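Local atomic coordinates of putative polyprenyl synthetase (Streptomyces coelicolor, PDB entry 3NF2), a protein that probably joins isoprenoid diphosphates as a metal-dependent prenyltransferase of the FPP/GGPP synthase family. Residues Ala56-Leu61 with Gly185-Cys190; Ala80-Leu85 with Ala127-Val132; Leu91-Leu96 with Gln117-Gly122. All coordinates share one frame; numbering follows the deposited sequence.

Contact 1 of 3, residues Ala56-Leu61 with Gly185-Cys190; sequences AVRPAL and GALLAC. With SO4 (sulfate ion), chain B.
Leu187 and Leu188 of helix 173-198 reach the start of helix 57-67 through one methyl group each. The segments 57-61 and 185-190 run roughly the same way, 29° apart, with 9.8 Å between their axes at closest approach, so long side chains have to bridge them. Leu187, with CG anti to the backbone N, lays its CD2 methyl 3.8 Å from Arg58 CD, against the aliphatic part of the arginine. Leu188 follows, and its CD2 methyl is the common meeting point of three side chains: Arg58 CG lies 3.8 Å from it, Leu61 CD2 3.7 Å and Val57 CG1 4.1 Å. Leu61 and Arg58 each cross the Leu188 side chain at about a right angle. Beyond these leucines Arg58 bends at chi3 (-55°) and presents the edge of its guanidinium to a sulfate ion. Arg58 NH2 donates to sulfate O1 at 2.7 Å and Arg58 NH1 to sulfate O4 at 3.1 Å, while NE forms a salt bridge with Glu84 OE1. An alanine here, lacking the guanidinium, would probably leave Glu84 without this charged mate and the anion more loosely held, and open a gap beside the CD2 methyls of Leu187 and Leu188. Lys55 N and Arg104 NH2 also bind the sulfate, which probably comes from the crystallisation liquor. The surrounding sequence matches the GKxxRP motif of trans-prenyl diphosphate synthases, and an anion held by this motif and Arg104 is consistent with the isopentenyl diphosphate site known in relatives.

Contact 2 of 3, residues Ala80-Leu85 with Ala127-Val132; sequences AVAVEL and ALANEV
Ala82 and Ala129 meet at the middle of an antiparallel helix pair in the all-helical isoprenoid synthase fold, where helix 77-98 packs against helix 115-134. The short segments run at 170° to each other and their axes come within 8.3 Å, a spacing that the small alanines make possible. Each of the two alanines sets its methyl against the other's backbone: Ala129 CB is 3.5 Å from Ala82 O, and Ala82 CB is 3.6 Å from Ala129 O. Leu148 of helix 139-165 touches both methyls from a third helix. Leu85, with CG anti to the carbonyl carbon (chi1 -77°), carries CD1 over the Ala129 backbone, 3.9 Å from Ala129 CA, its CB 3.8 Å from Ala129 CB and Leu20 of helix 5-25 also against it. Helix 115-134 reaches the dimer interface too, for Glu131 OE2 forms a salt bridge with Arg153 NE of the second subunit. No hydrogen bond crosses between the segments, and apolar packing holds them together. At the end nearest Ala80, Val81 and Val132 cross at about a right angle and meet through their CG1 methyls at 3.9 Å. At the other end, Leu85 CD1 rests 4.0 Å from Leu128 CG.

Contact 3 of 3, residues Leu91-Leu96 with Gln117-Gly122; sequences LLHDDL and QAILVG
His93 turns its imidazole edge-on to helix 115-134 and donates a hydrogen bond from NE2 to Ile119 O, 2.9 Å long with an N-H...O angle of 157°. The acceptor lies near the ring plane, while on the carbonyl side NE2 approaches obliquely, at 113° to the C=O bond. His93 CD2, on the same edge, lies 3.6 Å from Ala118 O, so two successive carbonyl oxygens border the ring. With CG anti to the carbonyl carbon, the ring is carried across to Gly122, whose CA lies 3.4 Å from His93 NE2; a beta-carbon on Gly122 would run into that nitrogen. Phe89 meets the imidazole in an edge-to-face arrangement.

Two leucines a turn apart, Leu92 and Leu96, add apolar packing. Leu92 points at the partner helix and brings CD1 to 3.7 Å from Gly122 N, with Val121 CG1 a little farther off. Leu96 has CG anti to its backbone N and slants past Ile119, its CD2 lying 3.6 Å from Ile119 CG1. Trp110 also touches Leu96. The segments 91-96 and 117-122 run antiparallel at 153°, their axes 8.6 Å apart at closest approach.

His93 ND1 has a hydrogen-bonded partner as well, Asp123 OD2 of the second subunit, so the ring ties two helices of one chain to the dimer mate. Asp94 and Asp95 start a sequence matching the first aspartate-rich, magnesium-binding motif of this family. A ring that donates through NE2 and has a carboxylate at ND1 would probably favour the imidazolium form, and its fixed orientation joins the helix bearing that motif to the subunit interface.

Along the chain the three contacts are nested: the residues of contact 3 lie between the two halves of contact 2, and those of contact 2 between the halves of contact 1. Contacts 2 and 3 are successive levels of one antiparallel pair, helices 77-98 and 115-134, with centres about 16 Å apart, and both reach the second subunit. Contact 1 joins helices 57-67 and 173-198, its centre about 13 Å from contact 2 and 21 Å from contact 3. It meets contact 2 directly, Arg58 NE lying 2.8 Å from Glu84 OE1. Helix 77-98 thus bears on all three: through Glu84 it holds the arginine of the anion site, and through His93 it meets the second subunit.

Contact 1 of 3, residues Ala56-Leu61 with Gly185-Cys190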
loop_
_atom_site.group_PDB
_atom_site.type_symbol
_atom_site.label_atom_id
_atom_site.label_comp_id
_atom_site.label_asym_id
_atom_site.label_seq_id
_atom_site.Cartn_x
_atom_site.Cartn_y
_atom_site.Cartn_z
ATOM N N ALA A 56 20.062 -12.145 3.566
ATOM C CA ALA A 56 19.429 -12.733 2.396
ATOM C C ALA A 56 18.659 -14.013 2.705
ATOM O O ALA A 56 18.561 -14.901 1.852
ATOM C CB ALA A 56 20.467 -12.983 1.317
ATOM N N VAL A 57 18.093 -14.092 3.909
ATOM C CA VAL A 57 17.373 -15.285 4.351
ATOM C C VAL A 57 16.136 -15.554 3.489
ATOM O O VAL A 57 15.987 -16.657 2.944
ATOM C CB VAL A 57 16.985 -15.211 5.852
ATOM C CG1 VAL A 57 16.247 -16.476 6.278
ATOM C CG2 VAL A 57 18.216 -15.009 6.715
ATOM N N ARG A 58 15.272 -14.544 3.356
ATOM C CA ARG A 58 14.037 -14.669 2.562
ATOM C C ARG A 58 14.239 -15.060 1.072
ATOM O O ARG A 58 13.557 -15.984 0.585
ATOM C CB ARG A 58 13.134 -13.425 2.699
ATOM C CG ARG A 58 12.704 -13.069 4.119
ATOM C CD ARG A 58 12.085 -11.659 4.186
ATOM N NE ARG A 58 12.993 -10.655 3.639
ATOM C CZ ARG A 58 13.778 -9.862 4.362
ATOM N NH1 ARG A 58 13.754 -9.905 5.687
ATOM N NH2 ARG A 58 14.585 -9.006 3.753
ATOM N N PRO A 59 15.151 -14.364 0.343
ATOM C CA PRO A 59 15.377 -14.804 -1.040
ATOM C C PRO A 59 15.908 -16.241 -1.153
ATOM O O PRO A 59 15.392 -17.023 -1.970
ATOM C CB PRO A 59 16.408 -13.802 -1.582
ATOM C CG PRO A 59 16.837 -12.965 -0.430
ATOM C CD PRO A 59 15.789 -13.058 0.608
ATOM N N ALA A 60 16.899 -16.583 -0.327
ATOM C CA ALA A 60 17.433 -17.950 -0.273
ATOM C C ALA A 60 16.323 -18.967 -0.036
ATOM O O ALA A 60 16.301 -20.017 -0.651
ATOM C CB ALA A 60 18.507 -18.079 0.815
ATOM N N LEU A 61 15.392 -18.617 0.841
ATOM C CA LEU A 61 14.283 -19.479 1.202
ATOM C C LEU A 61 13.352 -19.696 0.013
ATOM O O LEU A 61 12.956 -20.825 -0.266
ATOM C CB LEU A 61 13.532 -18.841 2.371
ATOM C CG LEU A 61 13.093 -19.596 3.626
ATOM C CD1 LEU A 61 13.774 -20.934 3.806
ATOM C CD2 LEU A 61 13.352 -18.712 4.835
ATOM N N GLY A 185 7.097 -13.602 11.395
ATOM C CA GLY A 185 6.705 -14.918 10.990
ATOM C C GLY A 185 5.950 -15.058 9.699
ATOM O O GLY A 185 6.218 -15.937 8.945
ATOM N N ALA A 186 5.016 -14.175 9.454
ATOM C CA ALA A 186 4.157 -14.255 8.314
ATOM C C ALA A 186 4.870 -14.153 7.000
ATOM O O ALA A 186 4.503 -14.785 6.069
ATOM C CB ALA A 186 3.103 -13.235 8.403
ATOM N N LEU A 187 5.871 -13.311 6.935
ATOM C CA LEU A 187 6.621 -13.100 5.706
ATOM C C LEU A 187 7.655 -14.204 5.444
ATOM O O LEU A 187 7.978 -14.505 4.288
ATOM C CB LEU A 187 7.300 -11.726 5.713
ATOM C CG LEU A 187 7.925 -11.329 4.375
ATOM C CD1 LEU A 187 6.855 -11.227 3.284
ATOM C CD2 LEU A 187 8.705 -10.044 4.494
ATOM N N LEU A 188 8.188 -14.791 6.511
ATOM C CA LEU A 188 9.085 -15.941 6.372
ATOM C C LEU A 188 8.304 -17.184 5.974
ATOM O O LEU A 188 8.796 -18.007 5.213
ATOM C CB LEU A 188 9.914 -16.161 7.635
ATOM C CG LEU A 188 11.130 -15.224 7.686
ATOM C CD1 LEU A 188 11.657 -15.004 9.099
ATOM C CD2 LEU A 188 12.241 -15.723 6.795
ATOM N N ALA A 189 7.064 -17.271 6.449
ATOM C CA ALA A 189 6.134 -18.326 6.065
ATOM C C ALA A 189 5.858 -18.250 4.577
ATOM O O ALA A 189 5.860 -19.269 3.884
ATOM C CB ALA A 189 4.840 -18.186 6.834
ATOM N N CYS A 190 5.628 -17.025 4.102
ATOM C CA CYS A 190 5.391 -16.768 2.700
ATOM C C CYS A 190 6.630 -17.071 1.868
ATOM O O CYS A 190 6.532 -17.737 0.849
ATOM C CB CYS A 190 4.939 -15.325 2.465
ATOM S SG CYS A 190 4.578 -14.997 0.721
HETATM S S SO4 B . 16.910 -7.302 6.079
HETATM O O1 SO4 B . 16.692 -7.507 4.647
HETATM O O2 SO4 B . 18.331 -7.498 6.362
HETATM O O3 SO4 B . 16.494 -5.939 6.426
HETATM O O4 SO4 B . 16.135 -8.260 6.879
#

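Contact 2 of 3, residues Ala80-Leu85 with Ala127-Val132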
loop_
_atom_site.group_PDB
_atom_site.type_symbol
_atom_site.label_atom_id
_atom_site.label_comp_id
_atom_site.label_asym_id
_atom_site.label_seq_id
_atom_site.Cartn_x
_atom_site.Cartn_y
_atom_site.Cartn_z
ATOM N N ALA A 80 10.755 -14.487 -4.631
ATOM C CA ALA A 80 11.758 -13.830 -3.785
ATOM C C ALA A 80 11.760 -12.323 -3.948
ATOM O O ALA A 80 12.030 -11.597 -2.990
ATOM C CB ALA A 80 13.146 -14.365 -4.100
ATOM N N VAL A 81 11.492 -11.870 -5.173
ATOM C CA VAL A 81 11.478 -10.451 -5.509
ATOM C C VAL A 81 10.241 -9.800 -4.869
ATOM O O VAL A 81 10.348 -8.775 -4.194
ATOM C CB VAL A 81 11.568 -10.234 -7.063
ATOM C CG1 VAL A 81 11.206 -8.807 -7.474
ATOM C CG2 VAL A 81 12.965 -10.561 -7.558
ATOM N N ALA A 82 9.093 -10.440 -5.032
ATOM C CA ALA A 82 7.848 -9.966 -4.443
ATOM C C ALA A 82 7.921 -9.864 -2.910
ATOM O O ALA A 82 7.438 -8.878 -2.331
ATOM C CB ALA A 82 6.698 -10.860 -4.868
ATOM N N VAL A 83 8.533 -10.871 -2.274
ATOM C CA VAL A 83 8.730 -10.897 -0.823
ATOM C C VAL A 83 9.631 -9.740 -0.364
ATOM O O VAL A 83 9.339 -9.067 0.634
ATOM C CB VAL A 83 9.300 -12.265 -0.342
ATOM C CG1 VAL A 83 9.884 -12.162 1.050
ATOM C CG2 VAL A 83 8.209 -13.324 -0.318
ATOM N N GLU A 84 10.702 -9.493 -1.111
ATOM C CA GLU A 84 11.618 -8.412 -0.787
ATOM C C GLU A 84 10.977 -7.043 -0.953
ATOM O O GLU A 84 11.264 -6.120 -0.188
ATOM C CB GLU A 84 12.866 -8.498 -1.655
ATOM C CG GLU A 84 13.835 -9.599 -1.256
ATOM C CD GLU A 84 14.026 -9.699 0.243
ATOM O OE1 GLU A 84 13.411 -10.602 0.849
ATOM O OE2 GLU A 84 14.778 -8.872 0.808
ATOM N N LEU A 85 10.118 -6.925 -1.964
ATOM C CA LEU A 85 9.419 -5.685 -2.259
ATOM C C LEU A 85 8.419 -5.331 -1.162
ATOM O O LEU A 85 8.402 -4.189 -0.690
ATOM C CB LEU A 85 8.739 -5.756 -3.632
ATOM C CG LEU A 85 9.668 -5.594 -4.839
ATOM C CD1 LEU A 85 8.958 -5.981 -6.142
ATOM C CD2 LEU A 85 10.253 -4.183 -4.940
ATOM N N ALA A 127 2.560 -2.358 -4.788
ATOM C CA ALA A 127 1.872 -2.640 -6.051
ATOM C C ALA A 127 2.767 -3.404 -7.048
ATOM O O ALA A 127 2.287 -4.284 -7.775
ATOM C CB ALA A 127 1.331 -1.369 -6.670
ATOM N N LEU A 128 4.061 -3.080 -7.060
ATOM C CA LEU A 128 5.020 -3.767 -7.934
ATOM C C LEU A 128 5.196 -5.253 -7.594
ATOM O O LEU A 128 5.467 -6.071 -8.476
ATOM C CB LEU A 128 6.382 -3.047 -7.908
ATOM C CG LEU A 128 7.468 -3.489 -8.890
ATOM C CD1 LEU A 128 7.032 -3.410 -10.379
ATOM C CD2 LEU A 128 8.715 -2.682 -8.663
ATOM N N ALA A 129 5.045 -5.585 -6.314
ATOM C CA ALA A 129 5.231 -6.948 -5.827
ATOM C C ALA A 129 4.158 -7.840 -6.383
ATOM O O ALA A 129 4.441 -8.949 -6.844
ATOM C CB ALA A 129 5.211 -6.984 -4.297
ATOM N N ASN A 130 2.926 -7.343 -6.341
ATOM C CA ASN A 130 1.781 -8.034 -6.920
ATOM C C ASN A 130 1.913 -8.176 -8.430
ATOM O O ASN A 130 1.521 -9.195 -8.995
ATOM C CB ASN A 130 0.482 -7.295 -6.578
ATOM C CG ASN A 130 0.145 -7.363 -5.111
ATOM O OD1 ASN A 130 0.301 -8.397 -4.478
ATOM N ND2 ASN A 130 -0.329 -6.260 -4.564
ATOM N N GLU A 131 2.477 -7.150 -9.067
ATOM C CA GLU A 131 2.720 -7.148 -10.504
ATOM C C GLU A 131 3.736 -8.215 -10.883
ATOM O O GLU A 131 3.520 -8.965 -11.824
ATOM C CB GLU A 131 3.231 -5.780 -10.960
ATOM C CG GLU A 131 3.304 -5.594 -12.465
ATOM C CD GLU A 131 1.980 -5.137 -13.058
ATOM O OE1 GLU A 131 1.093 -5.993 -13.281
ATOM O OE2 GLU A 131 1.829 -3.919 -13.307
ATOM N N VAL A 132 4.835 -8.279 -10.136
ATOM C CA VAL A 132 5.932 -9.202 -10.419
ATOM C C VAL A 132 5.465 -10.664 -10.449
ATOM O O VAL A 132 5.996 -11.480 -11.204
ATOM C CB VAL A 132 7.122 -8.951 -9.448
ATOM C CG1 VAL A 132 7.950 -10.210 -9.178
ATOM C CG2 VAL A 132 8.005 -7.842 -9.992
#

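Contact 3 of 3, residues Leu91-Leu96 with Gln117-Gly122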
loop_
_atom_site.group_PDB
_atom_site.type_symbol
_atom_site.label_atom_id
_atom_site.label_comp_id
_atom_site.label_asym_id
_atom_site.label_seq_id
_atom_site.Cartn_x
_atom_site.Cartn_y
_atom_site.Cartn_z
ATOM N N LEU A 91 9.041 -1.531 5.544
ATOM C CA LEU A 91 10.053 -0.706 6.204
ATOM C C LEU A 91 9.815 0.786 6.000
ATOM O O LEU A 91 9.833 1.562 6.958
ATOM C CB LEU A 91 11.461 -1.047 5.701
ATOM C CG LEU A 91 12.062 -2.431 5.917
ATOM C CD1 LEU A 91 13.515 -2.428 5.444
ATOM C CD2 LEU A 91 11.967 -2.849 7.385
ATOM N N LEU A 92 9.604 1.169 4.743
ATOM C CA LEU A 92 9.392 2.561 4.361
ATOM C C LEU A 92 8.265 3.196 5.165
ATOM O O LEU A 92 8.425 4.271 5.728
ATOM C CB LEU A 92 9.086 2.655 2.863
ATOM C CG LEU A 92 10.285 2.557 1.917
ATOM C CD1 LEU A 92 9.842 2.187 0.522
ATOM C CD2 LEU A 92 11.065 3.855 1.895
ATOM N N HIS A 93 7.141 2.494 5.231
ATOM C CA HIS A 93 5.976 2.956 5.966
ATOM C C HIS A 93 6.128 2.842 7.476
ATOM O O HIS A 93 5.775 3.780 8.192
ATOM C CB HIS A 93 4.729 2.206 5.498
ATOM C CG HIS A 93 4.253 2.626 4.144
ATOM N ND1 HIS A 93 3.027 2.249 3.642
ATOM C CD2 HIS A 93 4.826 3.405 3.196
ATOM C CE1 HIS A 93 2.873 2.767 2.438
ATOM N NE2 HIS A 93 3.951 3.469 2.144
ATOM N N ASP A 94 6.646 1.709 7.960
ATOM C CA ASP A 94 6.857 1.546 9.409
ATOM C C ASP A 94 7.805 2.596 9.981
ATOM O O ASP A 94 7.535 3.141 11.044
ATOM C CB ASP A 94 7.336 0.144 9.785
ATOM C CG ASP A 94 6.299 -0.935 9.510
ATOM O OD1 ASP A 94 5.158 -0.608 9.109
ATOM O OD2 ASP A 94 6.643 -2.126 9.673
ATOM N N ASP A 95 8.886 2.896 9.265
ATOM C CA ASP A 95 9.847 3.913 9.715
ATOM C C ASP A 95 9.214 5.289 9.845
ATOM O O ASP A 95 9.526 6.034 10.781
ATOM C CB ASP A 95 11.055 3.994 8.780
ATOM C CG ASP A 95 12.027 2.826 8.957
ATOM O OD1 ASP A 95 11.917 2.077 9.951
ATOM O OD2 ASP A 95 12.914 2.663 8.091
ATOM N N LEU A 96 8.320 5.617 8.914
ATOM C CA LEU A 96 7.632 6.890 8.952
ATOM C C LEU A 96 6.644 6.926 10.110
ATOM O O LEU A 96 6.611 7.899 10.877
ATOM C CB LEU A 96 6.931 7.168 7.622
ATOM C CG LEU A 96 6.102 8.457 7.532
ATOM C CD1 LEU A 96 6.866 9.726 8.009
ATOM C CD2 LEU A 96 5.635 8.627 6.118
ATOM N N GLN A 117 6.938 11.265 -0.087
ATOM C CA GLN A 117 7.655 10.354 -0.970
ATOM C C GLN A 117 7.921 8.979 -0.349
ATOM O O GLN A 117 8.024 7.987 -1.070
ATOM C CB GLN A 117 8.938 11.001 -1.488
ATOM C CG GLN A 117 8.764 11.675 -2.853
ATOM C CD GLN A 117 9.637 12.894 -3.012
ATOM O OE1 GLN A 117 9.270 13.994 -2.593
ATOM N NE2 GLN A 117 10.802 12.713 -3.625
ATOM N N ALA A 118 8.007 8.916 0.978
ATOM C CA ALA A 118 8.125 7.636 1.684
ATOM C C ALA A 118 6.841 6.822 1.544
ATOM O O ALA A 118 6.890 5.623 1.279
ATOM C CB ALA A 118 8.468 7.854 3.148
ATOM N N ILE A 119 5.700 7.497 1.687
ATOM C CA ILE A 119 4.379 6.881 1.513
ATOM C C ILE A 119 4.192 6.380 0.090
ATOM O O ILE A 119 3.731 5.264 -0.128
ATOM C CB ILE A 119 3.239 7.862 1.864
ATOM C CG1 ILE A 119 3.312 8.243 3.338
ATOM C CG2 ILE A 119 1.870 7.238 1.578
ATOM C CD1 ILE A 119 2.717 9.607 3.663
ATOM N N LEU A 120 4.588 7.213 -0.863
ATOM C CA LEU A 120 4.386 6.969 -2.284
ATOM C C LEU A 120 5.214 5.785 -2.781
ATOM O O LEU A 120 4.677 4.836 -3.360
ATOM C CB LEU A 120 4.770 8.227 -3.046
ATOM C CG LEU A 120 4.587 8.292 -4.556
ATOM C CD1 LEU A 120 3.118 8.441 -4.913
ATOM C CD2 LEU A 120 5.426 9.437 -5.128
ATOM N N VAL A 121 6.519 5.841 -2.538
ATOM C CA VAL A 121 7.412 4.755 -2.941
ATOM C C VAL A 121 7.062 3.440 -2.220
ATOM O O VAL A 121 7.052 2.374 -2.826
ATOM C CB VAL A 121 8.895 5.163 -2.780
ATOM C CG1 VAL A 121 9.807 4.028 -3.184
ATOM C CG2 VAL A 121 9.192 6.383 -3.661
ATOM N N GLY A 122 6.727 3.532 -0.942
ATOM C CA GLY A 122 6.162 2.393 -0.222
ATOM C C GLY A 122 5.003 1.758 -0.964
ATOM O O GLY A 122 5.035 0.542 -1.245
#